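Side-chain contacts in uncharacterized protein MJ0690 (Methanocaldococcus jannaschii, PDB 3K32), which is of unknown function but is predicted to be a tRNA methyltransferase subunit and has a HUP-type fold, consistent with nucleotide binding: residues Y46-A49 with E50-K54; G108-R111 with D112-V115; R180-P184 with E185-P189. One frame throughout, in Å; residues are numbered along the deposited sequence.

Interaction 1: residues Y46-A49 with E50-K54; sequences YKLA and EETAK
Tyr-46 and Glu-50 meet both through the backbone and through their side chains at the start of helix 47-56. The backbone contact is the first of a run of i to i+4 hydrogen bonds: Glu-50 N gives to Tyr-46 O, Glu-51 N to Lys-47 O, Thr-52 N to Leu-48 O at 3.1 Å, and Ala-53 N to Ala-49 O at 3.0 Å. At the Leu-48 carbonyl a side chain also comes close. With chi1 of Thr-52 at -54°, OG1 sits beside its own backbone N and lies 3.1 Å from Leu-48 O, although its single proton has another acceptor within range. Ala-49 N, in the first turn, gives its hydrogen to Ser-167 OG. This helix is the crossover of a beta-alpha-beta unit between the parallel strands 32-39 and 59-64, and alanine suits the side facing them: Ala-49 and Ala-53, one turn apart, are small enough to bring the helix close to Thr-37, Leu-35 and His-60. Among the charged groups, the bent Lys-47 chain passes across the extended Glu-51 side chain; the weak salt bridge of 3.2 Å from Lys-47 NZ to Glu-51 OE2 is doubtful, OE2 being uncertainly placed. Long, flexible side chains fit this solvent-facing side, and a long, weak ion pair links Glu-51 OE1 to Lys-164. Around the aromatic ring, Glu-50 runs alongside Tyr-46 in the same direction and sets OE1 at the ring edge, in its plane, 3.4 Å from Tyr-46 CE1; ring and carboxylate planes are 47° apart. The edge carries the slightly positive ring hydrogens, which suits a carboxylate oxygen. With Tyr-46 CG between its backbone N and carbonyl carbon (chi1 55°), the ring stays beside Glu-50 while also packing on Thr-37, Asn-39 and Val-62.

Interaction 2: residues G108-R111 with D112-V115; sequences GTRR and DDRV
Arg-110 to Asp-113 form a type I beta turn, closed by a weak hydrogen bond of 3.4 Å from Asp-113 N to Arg-110 O. The same two residues pair again through their side chains, in a salt bridge of 2.7 Å between Arg-110 NH1 and Asp-113 OD2. OD2 stands over one face of the guanidinium, the two planes 54° apart. The plane itself is used on Gly-108 O, which Arg-110 grips side-on with NE at 3.1 Å and NH2 at 3.2 Å; this double hold, reached by a bend at chi3 (82°), should fix the rotation of the group. Arg-111 and Asp-112 instead run side by side, their planar ends turned 51° against each other. Arg-111 NE gives a hydrogen bond of 2.8 Å to the syn side of Asp-112 OD1, from out of the carboxylate plane, and NH2 adds weaker bonds to both carboxylate oxygens. Arginine suits the place because its NH2 also forms a salt bridge with Glu-127 of the second subunit, while Asp-112 OD2 accepts from Tyr-143 N and so ties the turn to helix 143-153. Lys-117 NZ binds the carbonyls of Arg-110 and Asp-113. Arg-110 NH1 also makes a long, weak ion pair with Asp-18, part of an SGGKDS sequence, and a glycerol, probably from the crystallisation liquor, lies by its side chain; the turn is thus likely to border a site like the nucleotide pocket of PP-loop proteins.

Interaction 3: residues R180-P184 with E185-P189; sequences RGESP and EKYFP
Phe-188 N bonds to Pro-184 O at 2.6 Å, rather short, with an angle of 160°, and a weak bond from Tyr-187 N reaches the same carbonyl. Lys-186 N gives to Ser-183 O at 3.2 Å, though the nitrogen is less surely placed. Tyr-187 OH lies 2.5 Å from Glu-182 OE1, which sits at the ring edge and in its plane; a bend at chi2 (-65°) of Glu-182 brings the carboxylate round to the hydroxyl, the two side chains crossing at about a right angle. These bonds shape a short, weakly bonded helix about 184-187, with Pro-184 in its first turn, where a residue without an N-H costs nothing. It follows helix 169-180, which ends in a Schellman motif at Gly-181, a glycine because a CB would jam at that positive phi. Over one face of Tyr-187 lies Ser-183 O, 3.4 Å from Tyr-187 CE1, and Lys-186 CB covers the rim of the same face. An alanine here removes ring and hydroxyl, so the Glu-182 carboxylate would probably be left to turn without its neighbour and a gap is likely to open beside Ile-77. Ser-183 is slight enough to let the aliphatic part of Lys-186 fold along it, Ser-183 CB 3.7 Å from Lys-186 CE. Further out, Pro-184 packs on Arg-174 and Lys-178 of helix 169-180, and the Phe-188 ring is buried against Glu-170, Arg-174 and Pro-83.

Overall arrangement
From the N terminus the three contacts come in series, none nesting within or crossing another. Interaction 1 winds the first turns of the crossover helix between strands 32-39 and 59-64, near the edge of the parallel sheet formed by strand 59-64. Interaction 2 closes a tight turn in the loop after strand 104-106, on the opposite side of the chain's centre, and reaches the second subunit. Interaction 3 shapes the link from helix 169-180 into the short helix 184-187, which packs against helices 169-180 and 68-80. Their centres are 21 to 25 Å apart; the nearest atoms of interactions 2 and 3 come within about 9 Å without touching.

Interaction 1: residues Y46-A49 with E50-K54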
loop_
_atom_site.group_PDB
_atom_site.type_symbol
_atom_site.label_atom_id
_atom_site.label_comp_id
_atom_site.label_asym_id
_atom_site.label_seq_id
_atom_site.Cartn_x
_atom_site.Cartn_y
_atom_site.Cartn_z
ATOM N N TYR B 46 12.794 -1.013 -23.181
ATOM C CA TYR B 46 11.377 -1.020 -22.826
ATOM C C TYR B 46 10.602 -2.146 -23.498
ATOM O O TYR B 46 9.418 -2.332 -23.242
ATOM C CB TYR B 46 10.734 0.304 -23.216
ATOM C CG TYR B 46 10.951 0.621 -24.664
ATOM C CD1 TYR B 46 10.052 0.184 -25.631
ATOM C CD2 TYR B 46 12.073 1.324 -25.074
ATOM C CE1 TYR B 46 10.250 0.459 -26.963
ATOM C CE2 TYR B 46 12.284 1.604 -26.407
ATOM C CZ TYR B 46 11.370 1.166 -27.348
ATOM O OH TYR B 46 11.579 1.448 -28.671
ATOM N N LYS B 47 11.257 -2.890 -24.375
ATOM C CA LYS B 47 10.544 -3.906 -25.137
ATOM C C LYS B 47 9.733 -4.868 -24.237
ATOM O O LYS B 47 8.582 -5.182 -24.531
ATOM C CB LYS B 47 11.503 -4.625 -26.100
ATOM C CG LYS B 47 11.652 -6.113 -25.879
ATOM C CD LYS B 47 10.740 -6.901 -26.808
ATOM C CE LYS B 47 11.075 -6.652 -28.279
ATOM N NZ LYS B 47 10.104 -7.307 -29.204
ATOM N N LEU B 48 10.319 -5.297 -23.127
ATOM C CA LEU B 48 9.655 -6.234 -22.222
ATOM C C LEU B 48 8.319 -5.686 -21.685
ATOM O O LEU B 48 7.275 -6.344 -21.749
ATOM C CB LEU B 48 10.597 -6.590 -21.063
ATOM C CG LEU B 48 10.291 -7.786 -20.143
ATOM C CD1 LEU B 48 9.798 -7.332 -18.766
ATOM C CD2 LEU B 48 9.316 -8.772 -20.781
ATOM N N ALA B 49 8.368 -4.474 -21.152
ATOM C CA ALA B 49 7.191 -3.845 -20.593
ATOM C C ALA B 49 6.064 -3.787 -21.630
ATOM O O ALA B 49 4.888 -3.958 -21.293
ATOM C CB ALA B 49 7.536 -2.461 -20.085
ATOM N N GLU B 50 6.434 -3.554 -22.887
ATOM C CA GLU B 50 5.472 -3.481 -23.990
ATOM C C GLU B 50 4.684 -4.765 -24.158
ATOM O O GLU B 50 3.449 -4.764 -24.105
ATOM C CB GLU B 50 6.167 -3.148 -25.310
ATOM C CG GLU B 50 6.134 -1.679 -25.666
ATOM C CD GLU B 50 6.472 -1.415 -27.131
ATOM O OE1 GLU B 50 7.639 -1.651 -27.525
ATOM O OE2 GLU B 50 5.568 -0.958 -27.877
ATOM N N GLU B 51 5.412 -5.855 -24.374
ATOM C CA GLU B 51 4.810 -7.169 -24.513
ATOM C C GLU B 51 3.888 -7.467 -23.329
ATOM O O GLU B 51 2.783 -7.977 -23.507
ATOM C CB GLU B 51 5.904 -8.233 -24.624
ATOM C CG GLU B 51 6.893 -7.982 -25.757
ATOM C CD GLU B 51 8.080 -8.948 -25.743
ATOM O OE1 GLU B 51 8.226 -9.716 -24.764
ATOM O OE2 GLU B 51 8.867 -8.938 -26.717
ATOM N N THR B 52 4.339 -7.130 -22.123
ATOM C CA THR B 52 3.566 -7.422 -20.928
ATOM C C THR B 52 2.251 -6.658 -20.848
ATOM O O THR B 52 1.242 -7.218 -20.419
ATOM C CB THR B 52 4.358 -7.187 -19.650
ATOM O OG1 THR B 52 5.578 -7.927 -19.709
ATOM C CG2 THR B 52 3.542 -7.654 -18.456
ATOM N N ALA B 53 2.266 -5.393 -21.267
ATOM C CA ALA B 53 1.048 -4.588 -21.313
ATOM C C ALA B 53 0.039 -5.189 -22.281
ATOM O O ALA B 53 -1.164 -5.230 -22.000
ATOM C CB ALA B 53 1.362 -3.131 -21.701
ATOM N N LYS B 54 0.531 -5.643 -23.427
ATOM C CA LYS B 54 -0.322 -6.338 -24.379
ATOM C C LYS B 54 -1.002 -7.530 -23.710
ATOM O O LYS B 54 -2.216 -7.657 -23.774
ATOM C CB LYS B 54 0.475 -6.794 -25.596
ATOM C CG LYS B 54 0.772 -5.677 -26.584
ATOM C CD LYS B 54 -0.477 -5.198 -27.318
ATOM C CE LYS B 54 -1.065 -6.303 -28.180
ATOM N NZ LYS B 54 -1.777 -5.766 -29.385
#

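Interaction 2: residues G108-R111 with D112-V115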
loop_
_atom_site.group_PDB
_atom_site.type_symbol
_atom_site.label_atom_id
_atom_site.label_comp_id
_atom_site.label_asym_id
_atom_site.label_seq_id
_atom_site.Cartn_x
_atom_site.Cartn_y
_atom_site.Cartn_z
ATOM N N GLY B 108 5.231 1.227 -8.863
ATOM C CA GLY B 108 5.261 -0.131 -8.336
ATOM C C GLY B 108 6.107 -0.305 -7.092
ATOM O O GLY B 108 6.531 -1.420 -6.756
ATOM N N THR B 109 6.352 0.808 -6.410
ATOM C CA THR B 109 7.036 0.813 -5.122
ATOM C C THR B 109 6.297 -0.014 -4.065
ATOM O O THR B 109 5.066 -0.030 -4.007
ATOM C CB THR B 109 7.207 2.237 -4.616
ATOM O OG1 THR B 109 7.984 2.965 -5.571
ATOM C CG2 THR B 109 7.962 2.214 -3.289
ATOM N N ARG B 110 7.051 -0.702 -3.226
ATOM C CA ARG B 110 6.436 -1.673 -2.343
ATOM C C ARG B 110 7.074 -1.653 -0.956
ATOM O O ARG B 110 8.181 -1.154 -0.785
ATOM C CB ARG B 110 6.523 -3.057 -2.980
ATOM C CG ARG B 110 7.949 -3.491 -3.261
ATOM C CD ARG B 110 8.047 -4.565 -4.348
ATOM N NE ARG B 110 8.007 -3.949 -5.664
ATOM C CZ ARG B 110 8.901 -4.151 -6.623
ATOM N NH1 ARG B 110 9.906 -4.983 -6.426
ATOM N NH2 ARG B 110 8.772 -3.526 -7.786
ATOM N N ARG B 111 6.361 -2.204 0.020
ATOM C CA ARG B 111 6.782 -2.190 1.410
ATOM C C ARG B 111 8.226 -2.648 1.658
ATOM O O ARG B 111 8.955 -2.009 2.409
ATOM C CB ARG B 111 5.822 -3.046 2.244
ATOM C CG ARG B 111 5.862 -2.762 3.746
ATOM C CD ARG B 111 5.131 -3.860 4.506
ATOM N NE ARG B 111 5.925 -5.087 4.581
ATOM C CZ ARG B 111 5.440 -6.282 4.902
ATOM N NH1 ARG B 111 4.149 -6.421 5.157
ATOM N NH2 ARG B 111 6.246 -7.337 4.951
ATOM N N ASP B 112 8.645 -3.740 1.031
ATOM C CA ASP B 112 9.920 -4.374 1.401
ATOM C C ASP B 112 11.119 -4.017 0.510
ATOM O O ASP B 112 12.195 -4.596 0.650
ATOM C CB ASP B 112 9.739 -5.889 1.500
ATOM C CG ASP B 112 8.737 -6.284 2.581
ATOM O OD1 ASP B 112 8.418 -5.445 3.445
ATOM O OD2 ASP B 112 8.263 -7.429 2.569
ATOM N N ASP B 113 10.924 -3.068 -0.404
ATOM C CA ASP B 113 12.013 -2.533 -1.211
ATOM C C ASP B 113 12.383 -1.152 -0.693
ATOM O O ASP B 113 11.579 -0.241 -0.770
ATOM C CB ASP B 113 11.583 -2.401 -2.670
ATOM C CG ASP B 113 11.641 -3.719 -3.436
ATOM O OD1 ASP B 113 11.837 -4.783 -2.820
ATOM O OD2 ASP B 113 11.482 -3.686 -4.673
ATOM N N ARG B 114 13.589 -0.989 -0.163
ATOM C CA ARG B 114 14.016 0.313 0.358
ATOM C C ARG B 114 14.078 1.338 -0.776
ATOM O O ARG B 114 13.883 2.531 -0.566
ATOM C CB ARG B 114 15.403 0.222 1.023
ATOM C CG ARG B 114 15.661 -1.028 1.873
ATOM C CD ARG B 114 15.080 -0.923 3.274
ATOM N NE ARG B 114 15.963 -0.209 4.187
ATOM C CZ ARG B 114 15.617 0.160 5.417
ATOM N NH1 ARG B 114 14.405 -0.123 5.882
ATOM N NH2 ARG B 114 16.486 0.810 6.183
ATOM N N VAL B 115 14.337 0.850 -1.983
ATOM C CA VAL B 115 14.691 1.699 -3.109
ATOM C C VAL B 115 14.142 1.123 -4.409
ATOM O O VAL B 115 14.309 -0.061 -4.684
ATOM C CB VAL B 115 16.235 1.847 -3.197
ATOM C CG1 VAL B 115 16.716 1.787 -4.646
ATOM C CG2 VAL B 115 16.694 3.128 -2.479
#

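Interaction 3: residues R180-P184 with E185-P189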
loop_
_atom_site.group_PDB
_atom_site.type_symbol
_atom_site.label_atom_id
_atom_site.label_comp_id
_atom_site.label_asym_id
_atom_site.label_seq_id
_atom_site.Cartn_x
_atom_site.Cartn_y
_atom_site.Cartn_z
ATOM N N ARG B 180 31.417 2.976 -20.747
ATOM C CA ARG B 180 32.339 3.813 -20.000
ATOM C C ARG B 180 33.646 3.109 -19.705
ATOM O O ARG B 180 34.640 3.746 -19.348
ATOM C CB ARG B 180 31.683 4.318 -18.715
ATOM C CG ARG B 180 30.876 5.598 -18.917
ATOM C CD ARG B 180 30.244 6.045 -17.623
ATOM N NE ARG B 180 29.545 7.316 -17.749
ATOM C CZ ARG B 180 29.227 8.085 -16.714
ATOM N NH1 ARG B 180 29.565 7.699 -15.489
ATOM N NH2 ARG B 180 28.583 9.236 -16.895
ATOM N N GLY B 181 33.646 1.795 -19.879
ATOM C CA GLY B 181 34.815 1.008 -19.566
ATOM C C GLY B 181 34.753 0.532 -18.133
ATOM O O GLY B 181 35.773 0.233 -17.513
ATOM N N GLU B 182 33.542 0.479 -17.598
ATOM C CA GLU B 182 33.324 -0.085 -16.276
ATOM C C GLU B 182 32.983 -1.554 -16.392
ATOM O O GLU B 182 32.895 -2.090 -17.491
ATOM C CB GLU B 182 32.183 0.640 -15.582
ATOM C CG GLU B 182 32.575 1.995 -15.083
ATOM C CD GLU B 182 33.615 1.902 -13.999
ATOM O OE1 GLU B 182 33.767 0.792 -13.439
ATOM O OE2 GLU B 182 34.274 2.929 -13.715
ATOM N N SER B 183 32.788 -2.206 -15.256
ATOM C CA SER B 183 32.313 -3.581 -15.270
ATOM C C SER B 183 30.994 -3.670 -14.525
ATOM O O SER B 183 30.935 -3.463 -13.316
ATOM C CB SER B 183 33.361 -4.519 -14.688
ATOM O OG SER B 183 34.544 -4.447 -15.468
ATOM N N PRO B 184 29.921 -3.966 -15.261
ATOM C CA PRO B 184 28.544 -3.861 -14.778
ATOM C C PRO B 184 28.227 -5.031 -13.878
ATOM O O PRO B 184 27.444 -4.905 -12.942
ATOM C CB PRO B 184 27.709 -3.973 -16.063
ATOM C CG PRO B 184 28.697 -4.069 -17.203
ATOM C CD PRO B 184 29.979 -4.544 -16.609
ATOM N N GLU B 185 28.836 -6.170 -14.179
ATOM C CA GLU B 185 28.634 -7.363 -13.386
ATOM C C GLU B 185 29.024 -7.081 -11.942
ATOM O O GLU B 185 28.555 -7.748 -11.029
ATOM C CB GLU B 185 29.472 -8.507 -13.946
ATOM C CG GLU B 185 29.116 -9.878 -13.388
ATOM C CD GLU B 185 28.111 -10.616 -14.250
ATOM O OE1 GLU B 185 28.391 -11.773 -14.639
ATOM O OE2 GLU B 185 27.047 -10.031 -14.544
ATOM N N LYS B 186 29.880 -6.083 -11.741
ATOM C CA LYS B 186 30.319 -5.698 -10.397
ATOM C C LYS B 186 29.205 -5.059 -9.563
ATOM O O LYS B 186 29.074 -5.346 -8.373
ATOM C CB LYS B 186 31.523 -4.750 -10.458
ATOM C CG LYS B 186 32.814 -5.402 -10.914
ATOM C CD LYS B 186 34.004 -4.507 -10.612
ATOM C CE LYS B 186 35.200 -4.880 -11.467
ATOM N NZ LYS B 186 35.458 -6.350 -11.447
ATOM N N TYR B 187 28.409 -4.192 -10.180
ATOM C CA TYR B 187 27.310 -3.558 -9.459
ATOM C C TYR B 187 25.954 -4.208 -9.754
ATOM O O TYR B 187 25.120 -4.338 -8.861
ATOM C CB TYR B 187 27.257 -2.054 -9.746
ATOM C CG TYR B 187 28.552 -1.467 -10.250
ATOM C CD1 TYR B 187 28.679 -1.068 -11.572
ATOM C CD2 TYR B 187 29.649 -1.315 -9.415
ATOM C CE1 TYR B 187 29.858 -0.532 -12.049
ATOM C CE2 TYR B 187 30.836 -0.782 -9.888
ATOM C CZ TYR B 187 30.931 -0.391 -11.204
ATOM O OH TYR B 187 32.097 0.145 -11.695
ATOM N N PHE B 188 25.738 -4.619 -10.999
ATOM C CA PHE B 188 24.451 -5.184 -11.403
ATOM C C PHE B 188 24.567 -6.642 -11.820
ATOM O O PHE B 188 24.223 -6.996 -12.943
ATOM C CB PHE B 188 23.840 -4.377 -12.556
ATOM C CG PHE B 188 23.257 -3.050 -12.137
ATOM C CD1 PHE B 188 23.777 -1.860 -12.624
ATOM C CD2 PHE B 188 22.188 -2.996 -11.257
ATOM C CE1 PHE B 188 23.240 -0.650 -12.255
ATOM C CE2 PHE B 188 21.650 -1.784 -10.880
ATOM C CZ PHE B 188 22.175 -0.607 -11.379
ATOM N N PRO B 189 25.015 -7.503 -10.900
ATOM C CA PRO B 189 25.376 -8.880 -11.262
ATOM C C PRO B 189 24.303 -9.567 -12.103
ATOM O O PRO B 189 24.433 -9.583 -13.329
ATOM C CB PRO B 189 25.512 -9.575 -9.906
ATOM C CG PRO B 189 25.759 -8.472 -8.927
ATOM C CD PRO B 189 24.992 -7.297 -9.442
#